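PDB 2HX5: 1,4-dihydroxy-2-naphthoyl-CoA hydrolase from Prochlorococcus marinus, which probably hydrolyses 1,4-dihydroxy-2-naphthoyl-CoA to 1,4-dihydroxy-2-naphthoate and free coenzyme A, a step on the way to phylloquinone (vitamin K1). Local coordinates for residues H28-W33 and R78-G83; W33-W38 and L67-C72; E40-Y45 and A50-G55. All blocks are in the same frame, centred on the assembly; numbering follows the deposited sequence.

Contact 1 (H28-W33 and R78-G83); sequences HQLFRW and RPIHTG
W33 and I80 each swing their side chain away from their own carbonyl carbon, the indole with chi1 at -61° and the isoleucine's CG1 with chi1 at -69°, which sets I80 CG2 anti to the backbone N and brings it to the far end of the ring. There CG2 lies 4.1 Å from W33 CH2, at the ring edge and close to the indole plane. The longer arm of I80 serves L30: the second torsion (168°) extends CD1 to within 4.4 Å of L30 CD1, a loose methyl contact. A beta-branched residue suits this place because its two arms can serve two neighbours on the helix. Next to this apolar cluster, R32 and Q29 form a polar pair. R32 grips Q29 OE1 side-on, with NE at 3.0 Å and NH2 at 2.9 Å; NE lies in the carbonyl plane, whereas NH2 stands above it. W33 CD1 packs over one face of the guanidinium, toward its rim; NH1 forms a salt bridge with E36 OE2, and NH2 a second one with D18 OD1. I80 also packs on A113 and V14, and L30 and W33 on F106 of strand 99-108. The side chains that meet across these two segments are purely apolar, so dispersion and burial hold them together, while the 78-83 loop itself is fixed by backbone hydrogen bonds of I80 with M25 and G83 with V14.

Contact 2 (W33-W38 and L67-C72); sequences WCHESW and LPIIHC
The long helix of the hotdog fold, 29-45, here faces the beginning of the strand outermost in this chain, 65-76, beside a pocket occupied by 2-ethoxyethanol that includes H35, L67, P68 and I69. Two aromatic edges of the helix receive two aliphatic methyls. I69 CD1 approaches the H35 ring in its plane, 3.8 Å from CD2, and the extended isoleucine arm provides the length to bridge backbones whose nearest CA atoms, those of H35 and I69, are 10.1 Å apart. L67 CD1 does the same at the benzo edge of W38, 4.0 Å from CZ2. Within the helix, W38 CE3 lies 4.0 Å above the centre of the H35 ring, and both side chains have CG anti to the backbone N (chi1 -166° and 169°), which sends them out together. H35 offers a C-H edge to I69 while its ND1 bonds to E39 OE2, one turn on, which limits the imidazole's rotation; W38 suits its place by its large hydrocarbon edge. Beyond the contact, I69 also rests on I118 and H120 of strand 111-124, W38 meets W140 of helix 135-143, and H71 and C72 pair antiparallel with a strand of the third subunit, continuing the sheet across the interface.

Contact 3 (E40-Y45 and A50-G55); sequences ESLESY and ADIFPG
Apolar packing carries this contact, and it centres on one methyl, L42 CD1. The leucine turns its CG away from the carbonyl carbon (chi1 -62°), chi2 (175°) extends CD1 away from the helix, and CD1 meets both I52 and F53. In the I52 conformer described, it lies 4.1 Å from I52 CD1, methyl to methyl; it is also 4.0 Å from F53 CE2, meeting the ring at a slant. Leucine suits this helix position: CD1 reaches the following segment while the side chain also packs on L47, I137 and W140. A second packing lies within 50-55, where I52 CG2, in that conformer, sits 3.9 Å above one face of the F53 ring, toward its rim, and packs on the phenyl group that L42 touches. Polar partners lie outside the two segments: S41 OG pairs with W7 O and W140 NE1, and E43 forms a salt bridge with R15 of the second subunit. L42, E43, I52 and F53 all belong to a pocket holding a second 2-ethoxyethanol. In the fold, the end of helix 29-45 packs here against the short, weakly bonded helix 49-52, with helices 135-143 and 5-8 as neighbours, while F53 meets F16 of the second subunit.

Helix 29-45 runs through all three contacts, its first turn in contact 1 and its last in contact 3. Contacts 1 and 2 share W33, their centres 15 Å apart, and touch where F31 CE1 packs 3.9 Å from C72 SG. Contacts 2 and 3, with centres 13 Å apart, join through W38 CZ3 and F53 CE1 at 3.8 Å and, in the I52 conformer described, through L67 CD1 and I52 CG2 at 4.1 Å, so their apolar surfaces are continuous beside the two 2-ethoxyethanol pockets. Contacts 1 and 3 do not touch. The predicted active-site residue D20 has its side chain about 10 Å from that of I80 in contact 1; contacts 2 and 3 lie away from it.

Contact 1 (H28-W33 and R78-G83)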
loop_
_atom_site.group_PDB
_atom_site.type_symbol
_atom_site.label_atom_id
_atom_site.label_comp_id
_atom_site.label_asym_id
_atom_site.label_seq_id
_atom_site.Cartn_x
_atom_site.Cartn_y
_atom_site.Cartn_z
ATOM N N HIS A 28 -9.824 0.044 0.575
ATOM C CA HIS A 28 -9.093 0.766 1.609
ATOM C C HIS A 28 -8.269 1.923 1.075
ATOM O O HIS A 28 -7.857 2.776 1.859
ATOM C CB HIS A 28 -8.240 -0.175 2.491
ATOM C CG HIS A 28 -7.220 -0.971 1.765
ATOM N ND1 HIS A 28 -6.074 -0.392 1.271
ATOM C CD2 HIS A 28 -7.092 -2.302 1.572
ATOM C CE1 HIS A 28 -5.325 -1.331 0.717
ATOM N NE2 HIS A 28 -5.900 -2.497 0.923
ATOM N N GLN A 29 -8.046 1.985 -0.222
ATOM C CA GLN A 29 -7.316 3.110 -0.807
ATOM C C GLN A 29 -7.993 4.426 -0.521
ATOM O O GLN A 29 -7.388 5.487 -0.448
ATOM C CB GLN A 29 -7.212 2.962 -2.333
ATOM C CG GLN A 29 -6.357 1.805 -2.758
ATOM C CD GLN A 29 -4.897 2.103 -2.647
ATOM O OE1 GLN A 29 -4.494 3.225 -2.341
ATOM N NE2 GLN A 29 -4.086 1.122 -2.933
ATOM N N LEU A 30 -9.326 4.353 -0.382
ATOM C CA LEU A 30 -10.079 5.592 -0.088
ATOM C C LEU A 30 -9.522 6.300 1.141
ATOM O O LEU A 30 -9.479 7.508 1.195
ATOM C CB LEU A 30 -11.572 5.331 0.117
ATOM C CG LEU A 30 -12.465 6.580 -0.062
ATOM C CD1 LEU A 30 -12.720 6.888 -1.506
ATOM C CD2 LEU A 30 -13.820 6.413 0.724
ATOM N N PHE A 31 -9.180 5.515 2.151
ATOM C CA PHE A 31 -8.678 6.114 3.401
ATOM C C PHE A 31 -7.347 6.759 3.263
ATOM O O PHE A 31 -7.058 7.786 3.879
ATOM C CB PHE A 31 -8.668 5.033 4.492
ATOM C CG PHE A 31 -10.029 4.582 4.930
ATOM C CD1 PHE A 31 -10.865 5.434 5.655
ATOM C CD2 PHE A 31 -10.461 3.327 4.609
ATOM C CE1 PHE A 31 -12.113 5.039 6.033
ATOM C CE2 PHE A 31 -11.727 2.923 4.979
ATOM C CZ PHE A 31 -12.533 3.785 5.728
ATOM N N ARG A 32 -6.476 6.131 2.468
ATOM C CA ARG A 32 -5.203 6.773 2.138
ATOM C C ARG A 32 -5.426 8.125 1.442
ATOM O O ARG A 32 -4.818 9.158 1.727
ATOM C CB ARG A 32 -4.309 5.886 1.230
ATOM C CG ARG A 32 -3.049 6.633 0.803
ATOM C CD ARG A 32 -2.133 5.643 0.090
ATOM N NE ARG A 32 -2.655 5.248 -1.221
ATOM C CZ ARG A 32 -2.524 5.938 -2.343
ATOM N NH1 ARG A 32 -1.932 7.116 -2.418
ATOM N NH2 ARG A 32 -3.029 5.448 -3.452
ATOM N N TRP A 33 -6.345 8.123 0.489
ATOM C CA TRP A 33 -6.663 9.373 -0.210
ATOM C C TRP A 33 -7.180 10.450 0.746
ATOM O O TRP A 33 -6.896 11.653 0.609
ATOM C CB TRP A 33 -7.695 9.169 -1.315
ATOM C CG TRP A 33 -7.256 8.208 -2.416
ATOM C CD1 TRP A 33 -6.039 7.664 -2.613
ATOM C CD2 TRP A 33 -8.109 7.627 -3.377
ATOM N NE1 TRP A 33 -6.064 6.813 -3.693
ATOM C CE2 TRP A 33 -7.331 6.762 -4.183
ATOM C CE3 TRP A 33 -9.473 7.770 -3.656
ATOM C CZ2 TRP A 33 -7.882 6.024 -5.235
ATOM C CZ3 TRP A 33 -9.996 7.060 -4.703
ATOM C CH2 TRP A 33 -9.204 6.198 -5.483
ATOM N N ARG A 78 -20.810 4.455 -5.448
ATOM C CA ARG A 78 -20.655 4.160 -6.899
ATOM C C ARG A 78 -19.257 3.698 -7.188
ATOM O O ARG A 78 -18.328 4.150 -6.551
ATOM C CB ARG A 78 -20.940 5.432 -7.699
ATOM C CG ARG A 78 -22.362 5.919 -7.550
ATOM C CD ARG A 78 -22.598 7.279 -8.121
ATOM N NE ARG A 78 -23.871 7.289 -8.822
ATOM C CZ ARG A 78 -24.010 7.117 -10.136
ATOM N NH1 ARG A 78 -22.946 6.956 -10.931
ATOM N NH2 ARG A 78 -25.231 7.129 -10.667
ATOM N N PRO A 79 -19.097 2.798 -8.163
ATOM C CA PRO A 79 -17.750 2.317 -8.478
ATOM C C PRO A 79 -16.817 3.432 -8.961
ATOM O O PRO A 79 -17.232 4.370 -9.666
ATOM C CB PRO A 79 -17.970 1.294 -9.591
ATOM C CG PRO A 79 -19.324 1.502 -10.053
ATOM C CD PRO A 79 -20.125 2.176 -8.998
ATOM N N ILE A 80 -15.542 3.291 -8.593
ATOM C CA ILE A 80 -14.522 4.264 -8.902
ATOM C C ILE A 80 -13.480 3.556 -9.722
ATOM O O ILE A 80 -13.071 2.436 -9.365
ATOM C CB ILE A 80 -13.894 4.830 -7.587
ATOM C CG1 ILE A 80 -14.936 5.697 -6.847
ATOM C CG2 ILE A 80 -12.560 5.657 -7.844
ATOM C CD1 ILE A 80 -14.562 6.079 -5.407
ATOM N N HIS A 81 -13.091 4.166 -10.833
ATOM C CA HIS A 81 -12.260 3.531 -11.870
ATOM C C HIS A 81 -10.932 4.198 -12.135
ATOM O O HIS A 81 -10.782 5.382 -11.915
ATOM C CB HIS A 81 -13.047 3.553 -13.201
ATOM C CG HIS A 81 -14.181 2.599 -13.218
ATOM N ND1 HIS A 81 -15.498 2.998 -13.096
ATOM C CD2 HIS A 81 -14.199 1.251 -13.328
ATOM C CE1 HIS A 81 -16.277 1.928 -13.122
ATOM N NE2 HIS A 81 -15.515 0.856 -13.229
ATOM N N THR A 82 -9.964 3.436 -12.646
ATOM C CA THR A 82 -8.676 4.012 -13.013
ATOM C C THR A 82 -8.863 5.178 -14.013
ATOM O O THR A 82 -9.589 5.071 -15.018
ATOM C CB THR A 82 -7.608 2.925 -13.471
ATOM O OG1 THR A 82 -6.680 3.499 -14.393
ATOM C CG2 THR A 82 -8.252 1.738 -14.147
ATOM N N GLY A 83 -8.205 6.288 -13.726
ATOM C CA GLY A 83 -8.268 7.459 -14.546
ATOM C C GLY A 83 -9.413 8.386 -14.191
ATOM O O GLY A 83 -9.448 9.467 -14.763
#

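Contact 2 (W33-W38 and L67-C72)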
loop_
_atom_site.group_PDB
_atom_site.type_symbol
_atom_site.label_atom_id
_atom_site.label_comp_id
_atom_site.label_asym_id
_atom_site.label_seq_id
_atom_site.Cartn_x
_atom_site.Cartn_y
_atom_site.Cartn_z
ATOM N N TRP A 33 -6.345 8.123 0.489
ATOM C CA TRP A 33 -6.663 9.373 -0.210
ATOM C C TRP A 33 -7.180 10.450 0.746
ATOM O O TRP A 33 -6.896 11.653 0.609
ATOM C CB TRP A 33 -7.695 9.169 -1.315
ATOM C CG TRP A 33 -7.256 8.208 -2.416
ATOM C CD1 TRP A 33 -6.039 7.664 -2.613
ATOM C CD2 TRP A 33 -8.109 7.627 -3.377
ATOM N NE1 TRP A 33 -6.064 6.813 -3.693
ATOM C CE2 TRP A 33 -7.331 6.762 -4.183
ATOM C CE3 TRP A 33 -9.473 7.770 -3.656
ATOM C CZ2 TRP A 33 -7.882 6.024 -5.235
ATOM C CZ3 TRP A 33 -9.996 7.060 -4.703
ATOM C CH2 TRP A 33 -9.204 6.198 -5.483
ATOM N N CYS A 34 -8.008 10.033 1.701
ATOM C CA CYS A 34 -8.482 10.987 2.709
ATOM C C CYS A 34 -7.359 11.589 3.516
ATOM O O CYS A 34 -7.211 12.806 3.632
ATOM C CB CYS A 34 -9.443 10.299 3.651
ATOM S SG CYS A 34 -11.070 9.819 2.991
ATOM N N HIS A 35 -6.487 10.732 4.024
ATOM C CA HIS A 35 -5.398 11.207 4.845
ATOM C C HIS A 35 -4.494 12.137 4.053
ATOM O O HIS A 35 -4.088 13.225 4.503
ATOM C CB HIS A 35 -4.630 10.049 5.458
ATOM C CG HIS A 35 -3.688 10.409 6.580
ATOM N ND1 HIS A 35 -2.536 11.159 6.411
ATOM C CD2 HIS A 35 -3.725 10.052 7.885
ATOM C CE1 HIS A 35 -1.908 11.221 7.584
ATOM N NE2 HIS A 35 -2.630 10.602 8.492
ATOM N N GLU A 36 -4.172 11.716 2.825
ATOM C CA GLU A 36 -3.332 12.588 1.993
ATOM C C GLU A 36 -4.008 13.915 1.675
ATOM O O GLU A 36 -3.349 14.947 1.625
ATOM C CB GLU A 36 -2.986 11.907 0.672
ATOM C CG GLU A 36 -2.122 10.679 0.793
ATOM C CD GLU A 36 -1.641 10.051 -0.512
ATOM O OE1 GLU A 36 -2.008 10.602 -1.565
ATOM O OE2 GLU A 36 -0.888 9.059 -0.437
ATOM N N SER A 37 -5.324 13.924 1.459
ATOM C CA SER A 37 -6.018 15.200 1.205
ATOM C C SER A 37 -6.061 16.105 2.422
ATOM O O SER A 37 -6.073 17.323 2.298
ATOM C CB SER A 37 -7.427 14.988 0.650
ATOM O OG SER A 37 -8.362 14.621 1.657
ATOM N N TRP A 38 -6.115 15.506 3.608
ATOM C CA TRP A 38 -6.041 16.258 4.854
ATOM C C TRP A 38 -4.653 16.943 4.957
ATOM O O TRP A 38 -4.538 18.137 5.226
ATOM C CB TRP A 38 -6.303 15.340 6.037
ATOM C CG TRP A 38 -5.993 15.969 7.378
ATOM C CD1 TRP A 38 -6.512 17.104 7.875
ATOM C CD2 TRP A 38 -5.115 15.444 8.372
ATOM N NE1 TRP A 38 -6.025 17.337 9.145
ATOM C CE2 TRP A 38 -5.154 16.329 9.476
ATOM C CE3 TRP A 38 -4.308 14.305 8.450
ATOM C CZ2 TRP A 38 -4.352 16.128 10.645
ATOM C CZ3 TRP A 38 -3.594 14.079 9.607
ATOM C CH2 TRP A 38 -3.604 14.994 10.678
ATOM N N LEU A 67 -1.600 13.128 16.745
ATOM C CA LEU A 67 -3.026 13.247 16.343
ATOM C C LEU A 67 -3.540 11.869 15.878
ATOM O O LEU A 67 -4.000 11.711 14.701
ATOM C CB LEU A 67 -3.187 14.296 15.251
ATOM C CG LEU A 67 -2.742 15.716 15.536
ATOM C CD1 LEU A 67 -2.812 16.601 14.323
ATOM C CD2 LEU A 67 -3.604 16.345 16.632
ATOM N N PRO A 68 -3.466 10.869 16.734
ATOM C CA PRO A 68 -3.908 9.532 16.309
ATOM C C PRO A 68 -5.384 9.501 15.892
ATOM O O PRO A 68 -6.252 10.149 16.469
ATOM C CB PRO A 68 -3.737 8.668 17.544
ATOM C CG PRO A 68 -3.753 9.643 18.697
ATOM C CD PRO A 68 -3.025 10.840 18.142
ATOM N N ILE A 69 -5.624 8.711 14.875
ATOM C CA ILE A 69 -6.952 8.397 14.432
ATOM C C ILE A 69 -7.557 7.373 15.384
ATOM O O ILE A 69 -7.034 6.263 15.542
ATOM C CB ILE A 69 -6.952 7.910 12.949
ATOM C CG1 ILE A 69 -6.521 9.104 12.069
ATOM C CG2 ILE A 69 -8.285 7.351 12.516
ATOM C CD1 ILE A 69 -5.980 8.754 10.656
ATOM N N ILE A 70 -8.707 7.718 15.981
ATOM C CA ILE A 70 -9.378 6.825 16.890
ATOM C C ILE A 70 -10.591 6.123 16.259
ATOM O O ILE A 70 -11.067 5.129 16.807
ATOM C CB ILE A 70 -9.786 7.539 18.207
ATOM C CG1 ILE A 70 -10.596 8.789 17.933
ATOM C CG2 ILE A 70 -8.513 7.872 18.976
ATOM C CD1 ILE A 70 -11.412 9.326 19.150
ATOM N N HIS A 71 -11.099 6.665 15.164
ATOM C CA HIS A 71 -12.265 6.092 14.455
ATOM C C HIS A 71 -12.220 6.556 13.030
ATOM O O HIS A 71 -11.876 7.704 12.743
ATOM C CB HIS A 71 -13.588 6.519 15.102
ATOM C CG HIS A 71 -14.802 6.130 14.324
ATOM N ND1 HIS A 71 -15.291 4.840 14.333
ATOM C CD2 HIS A 71 -15.613 6.840 13.498
ATOM C CE1 HIS A 71 -16.338 4.766 13.521
ATOM N NE2 HIS A 71 -16.568 5.969 13.012
ATOM N N CYS A 72 -12.584 5.690 12.111
ATOM C CA CYS A 72 -12.864 6.112 10.758
ATOM C C CYS A 72 -13.859 5.192 10.106
ATOM O O CYS A 72 -14.111 4.067 10.593
ATOM C CB CYS A 72 -11.630 6.170 9.884
ATOM S SG CYS A 72 -10.768 4.551 9.662
#

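Contact 3 (E40-Y45 and A50-G55)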
loop_
_atom_site.group_PDB
_atom_site.type_symbol
_atom_site.label_atom_id
_atom_site.label_comp_id
_atom_site.label_asym_id
_atom_site.label_seq_id
_atom_site.Cartn_x
_atom_site.Cartn_y
_atom_site.Cartn_z
ATOM N N GLU A 40 -2.704 17.647 2.425
ATOM C CA GLU A 40 -2.748 18.672 1.355
ATOM C C GLU A 40 -3.494 19.920 1.778
ATOM O O GLU A 40 -3.078 21.057 1.472
ATOM C CB GLU A 40 -3.376 18.128 0.065
ATOM C CG GLU A 40 -3.180 19.039 -1.083
ATOM C CD GLU A 40 -3.785 18.510 -2.376
ATOM O OE1 GLU A 40 -4.273 17.364 -2.408
ATOM O OE2 GLU A 40 -3.807 19.284 -3.373
ATOM N N SER A 41 -4.590 19.720 2.496
ATOM C CA SER A 41 -5.355 20.851 3.004
ATOM C C SER A 41 -4.608 21.729 3.996
ATOM O O SER A 41 -4.597 22.933 3.908
ATOM C CB SER A 41 -6.641 20.318 3.628
ATOM O OG SER A 41 -7.490 21.402 4.027
ATOM N N LEU A 42 -3.904 21.065 4.906
ATOM C CA LEU A 42 -3.129 21.784 5.880
ATOM C C LEU A 42 -2.029 22.584 5.176
ATOM O O LEU A 42 -1.820 23.757 5.506
ATOM C CB LEU A 42 -2.496 20.827 6.894
ATOM C CG LEU A 42 -3.466 19.994 7.771
ATOM C CD1 LEU A 42 -2.612 19.021 8.632
ATOM C CD2 LEU A 42 -4.366 20.892 8.599
ATOM N N GLU A 43 -1.367 21.948 4.205
ATOM C CA GLU A 43 -0.313 22.592 3.376
ATOM C C GLU A 43 -0.851 23.834 2.624
ATOM O O GLU A 43 -0.257 24.910 2.632
ATOM C CB GLU A 43 0.179 21.527 2.405
ATOM C CG GLU A 43 1.222 21.821 1.372
ATOM C CD GLU A 43 1.494 20.494 0.627
ATOM O OE1 GLU A 43 0.781 20.172 -0.371
ATOM O OE2 GLU A 43 2.331 19.737 1.179
ATOM N N SER A 44 -2.011 23.650 1.989
ATOM C CA SER A 44 -2.682 24.695 1.192
ATOM C C SER A 44 -3.205 25.873 2.010
ATOM O O SER A 44 -3.312 26.986 1.507
ATOM C CB SER A 44 -3.840 24.063 0.431
ATOM O OG SER A 44 -4.495 25.050 -0.348
ATOM N N TYR A 45 -3.585 25.612 3.247
ATOM C CA TYR A 45 -3.938 26.658 4.201
ATOM C C TYR A 45 -2.696 27.451 4.632
ATOM O O TYR A 45 -2.774 28.653 4.904
ATOM C CB TYR A 45 -4.611 26.024 5.406
ATOM C CG TYR A 45 -4.917 26.992 6.488
ATOM C CD1 TYR A 45 -5.842 28.023 6.288
ATOM C CD2 TYR A 45 -4.272 26.921 7.690
ATOM C CE1 TYR A 45 -6.085 28.948 7.273
ATOM C CE2 TYR A 45 -4.532 27.830 8.688
ATOM C CZ TYR A 45 -5.434 28.837 8.467
ATOM O OH TYR A 45 -5.685 29.743 9.465
ATOM N N ALA A 50 6.696 20.265 9.091
ATOM C CA ALA A 50 7.687 20.174 10.146
ATOM C C ALA A 50 7.134 20.461 11.549
ATOM O O ALA A 50 7.712 19.981 12.544
ATOM C CB ALA A 50 8.908 21.079 9.828
ATOM N N ASP A 51 6.059 21.252 11.628
ATOM C CA ASP A 51 5.402 21.543 12.893
ATOM C C ASP A 51 4.366 20.536 13.337
ATOM O O ASP A 51 3.947 20.520 14.499
ATOM C CB ASP A 51 4.713 22.905 12.784
ATOM C CG ASP A 51 5.693 24.053 12.574
ATOM O OD1 ASP A 51 6.874 23.974 13.046
ATOM O OD2 ASP A 51 5.286 25.040 11.924
ATOM N N ILE A 52 3.917 19.686 12.422
ATOM C CA ILE A 52 2.799 18.769 12.724
ATOM C C ILE A 52 3.160 17.292 12.641
ATOM O O ILE A 52 2.742 16.508 13.498
ATOM C CB ILE A 52 1.528 19.069 11.837
ATOM C CG1 ILE A 52 1.145 20.559 11.945
ATOM C CG2 ILE A 52 0.339 18.103 12.204
ATOM C CD1 ILE A 52 0.081 21.035 10.971
ATOM N N PHE A 53 3.922 16.905 11.621
ATOM C CA PHE A 53 4.139 15.480 11.319
ATOM C C PHE A 53 5.547 15.069 11.677
ATOM O O PHE A 53 6.501 15.686 11.253
ATOM C CB PHE A 53 3.871 15.167 9.819
ATOM C CG PHE A 53 2.420 15.330 9.439
ATOM C CD1 PHE A 53 1.479 14.342 9.713
ATOM C CD2 PHE A 53 1.987 16.520 8.860
ATOM C CE1 PHE A 53 0.122 14.530 9.383
ATOM C CE2 PHE A 53 0.634 16.686 8.515
ATOM C CZ PHE A 53 -0.280 15.718 8.804
ATOM N N PRO A 54 5.675 13.965 12.442
ATOM C CA PRO A 54 7.016 13.436 12.619
ATOM C C PRO A 54 7.560 12.943 11.256
ATOM O O PRO A 54 6.800 12.689 10.285
ATOM C CB PRO A 54 6.812 12.266 13.590
ATOM C CG PRO A 54 5.436 12.130 13.843
ATOM C CD PRO A 54 4.644 13.174 13.137
ATOM N N GLY A 55 8.877 12.801 11.216
ATOM C CA GLY A 55 9.567 12.330 10.015
ATOM C C GLY A 55 9.907 13.429 9.013
ATOM O O GLY A 55 10.381 13.132 7.905
#